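Local coordinates for protein transcriptional regulator, IclR family (Alicyclobacillus acidocaldarius subsp. acidocaldarius, PDB 5TJJ) that probably binds DNA and regulates transcription through an N-terminal helix-turn-helix domain joined to a C-terminal domain of the GAF-like IclR type, at residues V97-G102 with E123-G128; D114-I119 with F139-A144; G143-R148 with I204-V209. All blocks are in the same frame, centred on the assembly; numbering follows the deposited sequence.

Contact 1: V97-G102 with E123-G128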
loop_
_atom_site.group_PDB
_atom_site.type_symbol
_atom_site.label_atom_id
_atom_site.label_comp_id
_atom_site.label_asym_id
_atom_site.label_seq_id
_atom_site.Cartn_x
_atom_site.Cartn_y
_atom_site.Cartn_z
ATOM N N VAL A 97 -4.925 22.558 -1.435
ATOM C CA VAL A 97 -4.798 23.337 -2.656
ATOM C C VAL A 97 -5.850 24.436 -2.691
ATOM O O VAL A 97 -5.535 25.579 -3.004
ATOM C CB VAL A 97 -4.949 22.443 -3.916
ATOM C CG1 VAL A 97 -5.055 23.283 -5.173
ATOM C CG2 VAL A 97 -3.769 21.496 -4.042
ATOM N N ALA A 98 -7.092 24.055 -2.390
ATOM C CA ALA A 98 -8.189 24.992 -2.252
ATOM C C ALA A 98 -7.913 26.081 -1.191
ATOM O O ALA A 98 -8.189 27.262 -1.434
ATOM C CB ALA A 98 -9.468 24.250 -1.932
ATOM N N ALA A 99 -7.331 25.682 -0.060
ATOM C CA ALA A 99 -6.985 26.608 1.011
ATOM C C ALA A 99 -5.890 27.574 0.603
ATOM O O ALA A 99 -5.989 28.736 0.895
ATOM C CB ALA A 99 -6.582 25.855 2.278
ATOM N N HIS A 100 -4.851 27.083 -0.067
ATOM C CA HIS A 100 -3.716 27.914 -0.491
ATOM C C HIS A 100 -4.079 28.811 -1.674
ATOM O O HIS A 100 -3.671 29.956 -1.705
ATOM C CB HIS A 100 -2.518 27.024 -0.814
ATOM C CG HIS A 100 -1.248 27.775 -1.095
ATOM N ND1 HIS A 100 -0.841 28.878 -0.365
ATOM C CD2 HIS A 100 -0.278 27.562 -2.020
ATOM C CE1 HIS A 100 0.312 29.319 -0.836
ATOM N NE2 HIS A 100 0.676 28.536 -1.840
ATOM N N THR A 101 -4.881 28.308 -2.622
ATOM C CA THR A 101 -5.303 29.093 -3.810
ATOM C C THR A 101 -6.568 29.971 -3.668
ATOM O O THR A 101 -6.719 30.931 -4.416
ATOM C CB THR A 101 -5.490 28.205 -5.065
ATOM O OG1 THR A 101 -6.549 27.270 -4.876
ATOM C CG2 THR A 101 -4.221 27.462 -5.380
ATOM N N GLY A 102 -7.472 29.642 -2.740
ATOM C CA GLY A 102 -8.833 30.227 -2.732
ATOM C C GLY A 102 -9.685 29.826 -3.952
ATOM O O GLY A 102 -10.609 30.536 -4.323
ATOM N N GLU A 123 -14.062 22.756 -2.036
ATOM C CA GLU A 123 -14.314 24.170 -2.124
ATOM C C GLU A 123 -13.325 24.813 -1.155
ATOM O O GLU A 123 -12.926 24.168 -0.187
ATOM C CB GLU A 123 -15.767 24.468 -1.737
ATOM C CG GLU A 123 -16.821 23.832 -2.669
ATOM C CD GLU A 123 -18.270 23.804 -2.116
ATOM O OE1 GLU A 123 -18.537 24.038 -0.895
ATOM O OE2 GLU A 123 -19.189 23.537 -2.929
ATOM N N PRO A 124 -12.883 26.053 -1.432
ATOM C CA PRO A 124 -12.028 26.755 -0.465
ATOM C C PRO A 124 -12.772 27.112 0.851
ATOM O O PRO A 124 -13.995 27.263 0.856
ATOM C CB PRO A 124 -11.572 28.020 -1.229
ATOM C CG PRO A 124 -12.631 28.263 -2.229
ATOM C CD PRO A 124 -13.202 26.906 -2.595
ATOM N N PRO A 125 -12.026 27.219 1.960
ATOM C CA PRO A 125 -12.656 27.412 3.275
ATOM C C PRO A 125 -13.297 28.800 3.456
ATOM O O PRO A 125 -12.981 29.746 2.735
ATOM C CB PRO A 125 -11.493 27.211 4.265
ATOM C CG PRO A 125 -10.262 27.575 3.490
ATOM C CD PRO A 125 -10.559 27.125 2.062
ATOM N N GLY A 126 -14.201 28.886 4.423
ATOM C CA GLY A 126 -14.887 30.120 4.752
ATOM C C GLY A 126 -16.280 30.107 4.166
ATOM O O GLY A 126 -16.705 29.141 3.528
ATOM N N ASP A 127 -16.974 31.202 4.412
ATOM C CA ASP A 127 -18.307 31.416 3.946
ATOM C C ASP A 127 -18.283 32.472 2.810
ATOM O O ASP A 127 -17.356 33.256 2.690
ATOM C CB ASP A 127 -19.183 31.855 5.126
ATOM C CG ASP A 127 -19.336 30.750 6.218
ATOM O OD1 ASP A 127 -19.575 29.566 5.885
ATOM O OD2 ASP A 127 -19.240 31.074 7.420
ATOM N N GLY A 128 -19.326 32.479 2.000
ATOM C CA GLY A 128 -19.467 33.369 0.863
ATOM C C GLY A 128 -19.804 32.524 -0.346
ATOM O O GLY A 128 -20.265 31.392 -0.211
#

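Contact 2: D114-I119 with F139-A144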
loop_
_atom_site.group_PDB
_atom_site.type_symbol
_atom_site.label_atom_id
_atom_site.label_comp_id
_atom_site.label_asym_id
_atom_site.label_seq_id
_atom_site.Cartn_x
_atom_site.Cartn_y
_atom_site.Cartn_z
ATOM N N ASP A 114 -13.122 7.742 -24.417
ATOM C CA ASP A 114 -12.795 9.166 -24.550
ATOM C C ASP A 114 -13.568 10.087 -23.596
ATOM O O ASP A 114 -13.856 11.220 -23.939
ATOM C CB ASP A 114 -12.950 9.611 -26.008
ATOM C CG ASP A 114 -12.034 8.833 -26.971
ATOM O OD1 ASP A 114 -10.858 8.552 -26.634
ATOM O OD2 ASP A 114 -12.483 8.514 -28.093
ATOM N N ARG A 115 -13.902 9.583 -22.412
ATOM C CA ARG A 115 -14.567 10.381 -21.400
ATOM C C ARG A 115 -13.646 10.551 -20.205
ATOM O O ARG A 115 -12.748 9.734 -19.949
ATOM C CB ARG A 115 -15.879 9.748 -20.885
ATOM C CG ARG A 115 -16.909 9.289 -21.902
ATOM C CD ARG A 115 -17.532 10.433 -22.674
ATOM N NE ARG A 115 -18.570 11.133 -21.907
ATOM C CZ ARG A 115 -19.321 12.136 -22.381
ATOM N NH1 ARG A 115 -19.164 12.571 -23.644
ATOM N NH2 ARG A 115 -20.234 12.712 -21.589
ATOM N N VAL A 116 -13.923 11.606 -19.449
ATOM C CA VAL A 116 -13.344 11.822 -18.121
ATOM C C VAL A 116 -14.469 12.116 -17.164
ATOM O O VAL A 116 -15.545 12.531 -17.610
ATOM C CB VAL A 116 -12.317 12.971 -18.103
ATOM C CG1 VAL A 116 -11.127 12.627 -19.000
ATOM C CG2 VAL A 116 -12.907 14.284 -18.537
ATOM N N ILE A 117 -14.211 11.947 -15.864
ATOM C CA ILE A 117 -15.226 12.180 -14.836
ATOM C C ILE A 117 -14.657 12.876 -13.580
ATOM O O ILE A 117 -13.555 12.556 -13.117
ATOM C CB ILE A 117 -15.960 10.863 -14.503
ATOM C CG1 ILE A 117 -17.169 11.096 -13.610
ATOM C CG2 ILE A 117 -15.038 9.851 -13.855
ATOM C CD1 ILE A 117 -17.957 9.824 -13.308
ATOM N N TYR A 118 -15.401 13.854 -13.056
ATOM C CA TYR A 118 -15.128 14.395 -11.723
ATOM C C TYR A 118 -15.438 13.332 -10.659
ATOM O O TYR A 118 -16.545 12.800 -10.617
ATOM C CB TYR A 118 -15.982 15.628 -11.451
ATOM C CG TYR A 118 -15.615 16.893 -12.194
ATOM C CD1 TYR A 118 -14.446 16.992 -12.957
ATOM C CD2 TYR A 118 -16.439 18.020 -12.108
ATOM C CE1 TYR A 118 -14.116 18.161 -13.618
ATOM C CE2 TYR A 118 -16.114 19.210 -12.759
ATOM C CZ TYR A 118 -14.939 19.279 -13.517
ATOM O OH TYR A 118 -14.572 20.445 -14.198
ATOM N N ILE A 119 -14.450 13.005 -9.833
ATOM C CA ILE A 119 -14.634 12.042 -8.735
ATOM C C ILE A 119 -14.533 12.658 -7.331
ATOM O O ILE A 119 -14.765 11.990 -6.355
ATOM C CB ILE A 119 -13.705 10.823 -8.890
ATOM C CG1 ILE A 119 -12.240 11.215 -8.866
ATOM C CG2 ILE A 119 -13.981 10.095 -10.202
ATOM C CD1 ILE A 119 -11.314 10.042 -8.553
ATOM N N PHE A 139 -17.124 14.324 -19.082
ATOM C CA PHE A 139 -16.746 15.227 -20.161
ATOM C C PHE A 139 -15.924 14.479 -21.203
ATOM O O PHE A 139 -15.371 13.415 -20.913
ATOM C CB PHE A 139 -15.839 16.328 -19.632
ATOM C CG PHE A 139 -16.390 17.060 -18.464
ATOM C CD1 PHE A 139 -17.198 18.157 -18.646
ATOM C CD2 PHE A 139 -16.071 16.662 -17.174
ATOM C CE1 PHE A 139 -17.698 18.857 -17.561
ATOM C CE2 PHE A 139 -16.554 17.356 -16.084
ATOM C CZ PHE A 139 -17.374 18.456 -16.275
ATOM N N PRO A 140 -15.809 15.056 -22.407
ATOM C CA PRO A 140 -14.870 14.483 -23.354
ATOM C C PRO A 140 -13.435 14.714 -22.892
ATOM O O PRO A 140 -13.133 15.750 -22.270
ATOM C CB PRO A 140 -15.148 15.262 -24.636
ATOM C CG PRO A 140 -15.612 16.584 -24.139
ATOM C CD PRO A 140 -16.477 16.250 -22.958
ATOM N N VAL A 141 -12.586 13.733 -23.194
ATOM C CA VAL A 141 -11.173 13.748 -22.855
ATOM C C VAL A 141 -10.387 14.938 -23.421
ATOM O O VAL A 141 -9.355 15.279 -22.858
ATOM C CB VAL A 141 -10.464 12.421 -23.263
ATOM C CG1 VAL A 141 -10.389 12.259 -24.795
ATOM C CG2 VAL A 141 -9.076 12.302 -22.606
ATOM N N TYR A 142 -10.854 15.560 -24.504
ATOM C CA TYR A 142 -10.222 16.783 -25.042
ATOM C C TYR A 142 -10.625 18.125 -24.402
ATOM O O TYR A 142 -10.022 19.175 -24.714
ATOM C CB TYR A 142 -10.427 16.887 -26.568
ATOM C CG TYR A 142 -11.857 16.789 -27.076
ATOM C CD1 TYR A 142 -12.708 17.887 -27.019
ATOM C CD2 TYR A 142 -12.341 15.601 -27.651
ATOM C CE1 TYR A 142 -14.019 17.806 -27.489
ATOM C CE2 TYR A 142 -13.649 15.511 -28.123
ATOM C CZ TYR A 142 -14.484 16.619 -28.045
ATOM O OH TYR A 142 -15.782 16.566 -28.506
ATOM N N GLY A 143 -11.638 18.110 -23.535
ATOM C CA GLY A 143 -12.254 19.347 -23.059
ATOM C C GLY A 143 -11.397 20.096 -22.053
ATOM O O GLY A 143 -11.076 19.576 -20.977
ATOM N N ALA A 144 -10.990 21.306 -22.420
ATOM C CA ALA A 144 -10.437 22.290 -21.469
ATOM C C ALA A 144 -9.074 21.846 -20.872
ATOM O O ALA A 144 -8.459 20.901 -21.379
ATOM C CB ALA A 144 -11.477 22.606 -20.377
#

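Contact 3: G143-R148 with I204-V209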
loop_
_atom_site.group_PDB
_atom_site.type_symbol
_atom_site.label_atom_id
_atom_site.label_comp_id
_atom_site.label_asym_id
_atom_site.label_seq_id
_atom_site.Cartn_x
_atom_site.Cartn_y
_atom_site.Cartn_z
ATOM N N GLY A 143 -11.638 18.110 -23.535
ATOM C CA GLY A 143 -12.254 19.347 -23.059
ATOM C C GLY A 143 -11.397 20.096 -22.053
ATOM O O GLY A 143 -11.076 19.576 -20.977
ATOM N N ALA A 144 -10.990 21.306 -22.420
ATOM C CA ALA A 144 -10.437 22.290 -21.469
ATOM C C ALA A 144 -9.074 21.846 -20.872
ATOM O O ALA A 144 -8.459 20.901 -21.379
ATOM C CB ALA A 144 -11.477 22.606 -20.377
ATOM N N ALA A 145 -8.606 22.525 -19.821
ATOM C CA ALA A 145 -7.281 22.271 -19.247
ATOM C C ALA A 145 -7.048 20.820 -18.834
ATOM O O ALA A 145 -5.982 20.234 -19.132
ATOM C CB ALA A 145 -7.018 23.199 -18.067
ATOM N N PHE A 146 -8.040 20.244 -18.162
ATOM C CA PHE A 146 -7.903 18.880 -17.667
ATOM C C PHE A 146 -7.892 17.819 -18.771
ATOM O O PHE A 146 -7.214 16.796 -18.612
ATOM C CB PHE A 146 -8.908 18.531 -16.557
ATOM C CG PHE A 146 -10.332 18.691 -16.936
ATOM C CD1 PHE A 146 -10.972 17.733 -17.705
ATOM C CD2 PHE A 146 -11.056 19.797 -16.497
ATOM C CE1 PHE A 146 -12.309 17.884 -18.053
ATOM C CE2 PHE A 146 -12.390 19.945 -16.836
ATOM C CZ PHE A 146 -13.019 18.980 -17.604
ATOM N N GLY A 147 -8.638 18.055 -19.855
ATOM C CA GLY A 147 -8.594 17.209 -21.028
ATOM C C GLY A 147 -7.187 17.132 -21.621
ATOM O O GLY A 147 -6.610 16.051 -21.776
ATOM N N ARG A 148 -6.621 18.296 -21.908
ATOM C CA ARG A 148 -5.255 18.392 -22.402
ATOM C C ARG A 148 -4.186 17.725 -21.513
ATOM O O ARG A 148 -3.143 17.293 -22.026
ATOM C CB ARG A 148 -4.878 19.863 -22.567
ATOM C CG ARG A 148 -5.609 20.563 -23.687
ATOM C CD ARG A 148 -4.856 21.802 -24.139
ATOM N NE ARG A 148 -5.190 22.958 -23.325
ATOM C CZ ARG A 148 -6.328 23.631 -23.395
ATOM N NH1 ARG A 148 -7.281 23.293 -24.267
ATOM N NH2 ARG A 148 -6.503 24.663 -22.592
ATOM N N ILE A 204 -15.396 30.873 -16.695
ATOM C CA ILE A 204 -14.683 29.961 -15.811
ATOM C C ILE A 204 -13.306 29.598 -16.373
ATOM O O ILE A 204 -13.184 29.169 -17.514
ATOM C CB ILE A 204 -15.489 28.679 -15.598
ATOM C CG1 ILE A 204 -16.858 29.006 -15.022
ATOM C CG2 ILE A 204 -14.728 27.671 -14.714
ATOM C CD1 ILE A 204 -16.825 29.553 -13.626
ATOM N N SER A 205 -12.274 29.776 -15.554
ATOM C CA SER A 205 -10.937 29.344 -15.929
ATOM C C SER A 205 -10.511 28.090 -15.164
ATOM O O SER A 205 -11.059 27.750 -14.122
ATOM C CB SER A 205 -9.931 30.467 -15.729
ATOM O OG SER A 205 -10.349 31.634 -16.440
ATOM N N ALA A 206 -9.556 27.382 -15.751
ATOM C CA ALA A 206 -9.049 26.106 -15.221
ATOM C C ALA A 206 -7.533 26.034 -15.364
ATOM O O ALA A 206 -6.979 26.444 -16.361
ATOM C CB ALA A 206 -9.715 24.931 -15.912
ATOM N N VAL A 207 -6.895 25.533 -14.327
ATOM C CA VAL A 207 -5.485 25.208 -14.277
ATOM C C VAL A 207 -5.434 23.747 -13.844
ATOM O O VAL A 207 -6.084 23.371 -12.852
ATOM C CB VAL A 207 -4.797 26.051 -13.210
ATOM C CG1 VAL A 207 -3.310 25.758 -13.177
ATOM C CG2 VAL A 207 -5.087 27.527 -13.445
ATOM N N ALA A 208 -4.644 22.945 -14.563
ATOM C CA ALA A 208 -4.629 21.521 -14.387
ATOM C C ALA A 208 -3.233 20.940 -14.484
ATOM O O ALA A 208 -2.383 21.426 -15.201
ATOM C CB ALA A 208 -5.505 20.893 -15.432
ATOM N N VAL A 209 -3.023 19.850 -13.779
ATOM C CA VAL A 209 -1.745 19.190 -13.739
ATOM C C VAL A 209 -2.002 17.702 -13.717
ATOM O O VAL A 209 -2.924 17.256 -13.038
ATOM C CB VAL A 209 -0.963 19.614 -12.480
ATOM C CG1 VAL A 209 0.338 18.810 -12.321
ATOM C CG2 VAL A 209 -0.630 21.072 -12.591
#

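Contact 1: V97-G102 with E123-G128
P124 packs against A98 and the backbone of G102 in a small apolar surface contact, where the C-terminal turn of helix 86-101 meets the loop that follows strand 115-122. It illustrates how a pair of prolines can settle against a helix end without any hydrogen bond between the two. P124 has the largest share. CB of its ring lies 3.5 Å from A98 O, while CG comes to 3.7 Å from G102 O, and the pyrrolidine thus rests on the backbone of the helix end and the residue after it. A98 turns its methyl toward the loop, with CB 3.9 Å from both P124 CA and E123 O. P125 adds a second, lighter touch: its CD meets A99 CA at 3.8 Å.

Small side chains suit this closeness, the backbones coming to 4.6 Å between A98 CA and P124 CA. The helix ends at T101, and G102 after it leaves helical geometry with a positive phi (65°), readily adopted by a glycine. T101 ties the last turn together: OG1 bonds to V97 O at 2.7 Å, approaching from the face of the carbonyl opposite to the T101 N-H. The same hydroxyl bonds to M103 N, beyond the helix.

V97 and T101 pack into the domain instead: V97 on L243 and S246 of helix 233-253, T101 on A239 of the same helix, and both on C224 of strand 218-227. E123 touches R130 and A132 farther along its own loop. The prolines therefore cover a side of helix 86-101 distinct from the one facing helix 233-253 and the sheet.

Contact 2: D114-I119 with F139-A144
V116 and F139 form a hydrogen-bonded antiparallel pair, joining strand 115-122 to the short strand 138-140 at one edge of the six-stranded antiparallel sheet of the GAF-like C-terminal domain. The example shows how an edge strand can be held by a few backbone bonds and finished with aromatic packing.

The backbone bonds come first. V116 N gives its hydrogen to F139 O at 2.7 Å, in the plane of that carbonyl, and F139 N returns the bond to V116 O. One step on, R115 and P140 form a non-hydrogen-bonded pair, with the CA-H of R115 directed at F139 O. Beyond them V141 N bonds to D114 O at 2.9 Å, the donor standing well above the carbonyl plane (50°), as the chain enters the type I turn from P140 to G143.

Among the charged groups, the bent R115 side chain brings one face of its guanidinium over the F139 carbonyl carbon, and D114 OD1 makes a salt bridge with R161.

The apolar part joins an aromatic pair to two valines. The edge of F139 points at the face of Y118 with the planes at 55°, an edge-to-face pair whose centroids are 4.8 Å apart. Replacing Y118 by an alanine would probably leave the edge of F139 without the ring face it packs on and open a gap beside V106 and W201. The valines add to this: CG1 of V116 is anti to the carbonyl carbon (chi1 -63°) and meets V141 CG2 at 4.2 Å, which leaves V116 CG2 between backbone N and carbonyl carbon, at the edge of the F139 ring, near its plane, and 3.7 Å from F139 CB. At the Y118 face, F139 CE2 stands 3.5 Å above the plane, over the ring centre.

Contact 3: G143-R148 with I204-V209
A145, A208 and A206 bring helix 144-151 down onto strand 204-212, and these three residues account for most of the surface buried here. This is helix-on-sheet packing in the interior of the C-terminal domain, an example of how alanines let a helix lie close to a strand. The short axes approach to 7.0 Å and run nearly parallel, at 21°.

A145 is central. Its CB reaches toward the strand and meets two methyls of that strand, A206 CB at 3.9 Å and A208 CB at 3.8 Å. A206 and A208, two residues apart, put their side chains on the same face of the sheet. The A145 methyl also approaches the strand backbone, lying 3.7 Å from A206 O.

A208 meets the helix backbone as well. Its CB comes to 3.7 Å from A145 C and 3.8 Å from F146 N, touching the helix backbone at the link between these residues. Of the F146 side chain, only CB takes part, 4.3 Å from A208 CB; G143 O lies over one face of its ring, offset toward the rim, and the ring meets that of F139. A206 has the simpler role, meeting the helix through the A145 methyl, with S196 and L225 of the adjoining strands beside it.

V207 and V209 alternate to the other face, where they pack on helix 233-253, so the strand lies between two helical layers. R148 instead makes a salt bridge with E199 and a hydrogen bond to V195 O.

No hydrogen bond crosses between the two segments. Helix and strand are joined here by van der Waals contact alone; with no directional bond, the closeness rests on the small size of A145, A206 and A208, whose methyls meet one another and the backbone.

In the fold
The three contacts share the C-terminal domain but differ with depth. Contact 3 is core, contact 2 is partly buried at a sheet edge, and contact 1 is at the surface. Contacts 2 and 3 adjoin: strand 138-140 leads into helix 144-151 through the shared G143 and A144, and F146 meets V116, Y118 and F139, so one apolar cluster, with three aromatic rings in it, spans both. Contact 1 stands apart, about 24 Å between centres from contact 2, though strand 115-122 of contact 2 leads directly into its loop. Backbone hydrogen bonding joins the segments only in contact 2; prolines meet a helix end at the surface, while contact 3 joins alanine methyls in the interior.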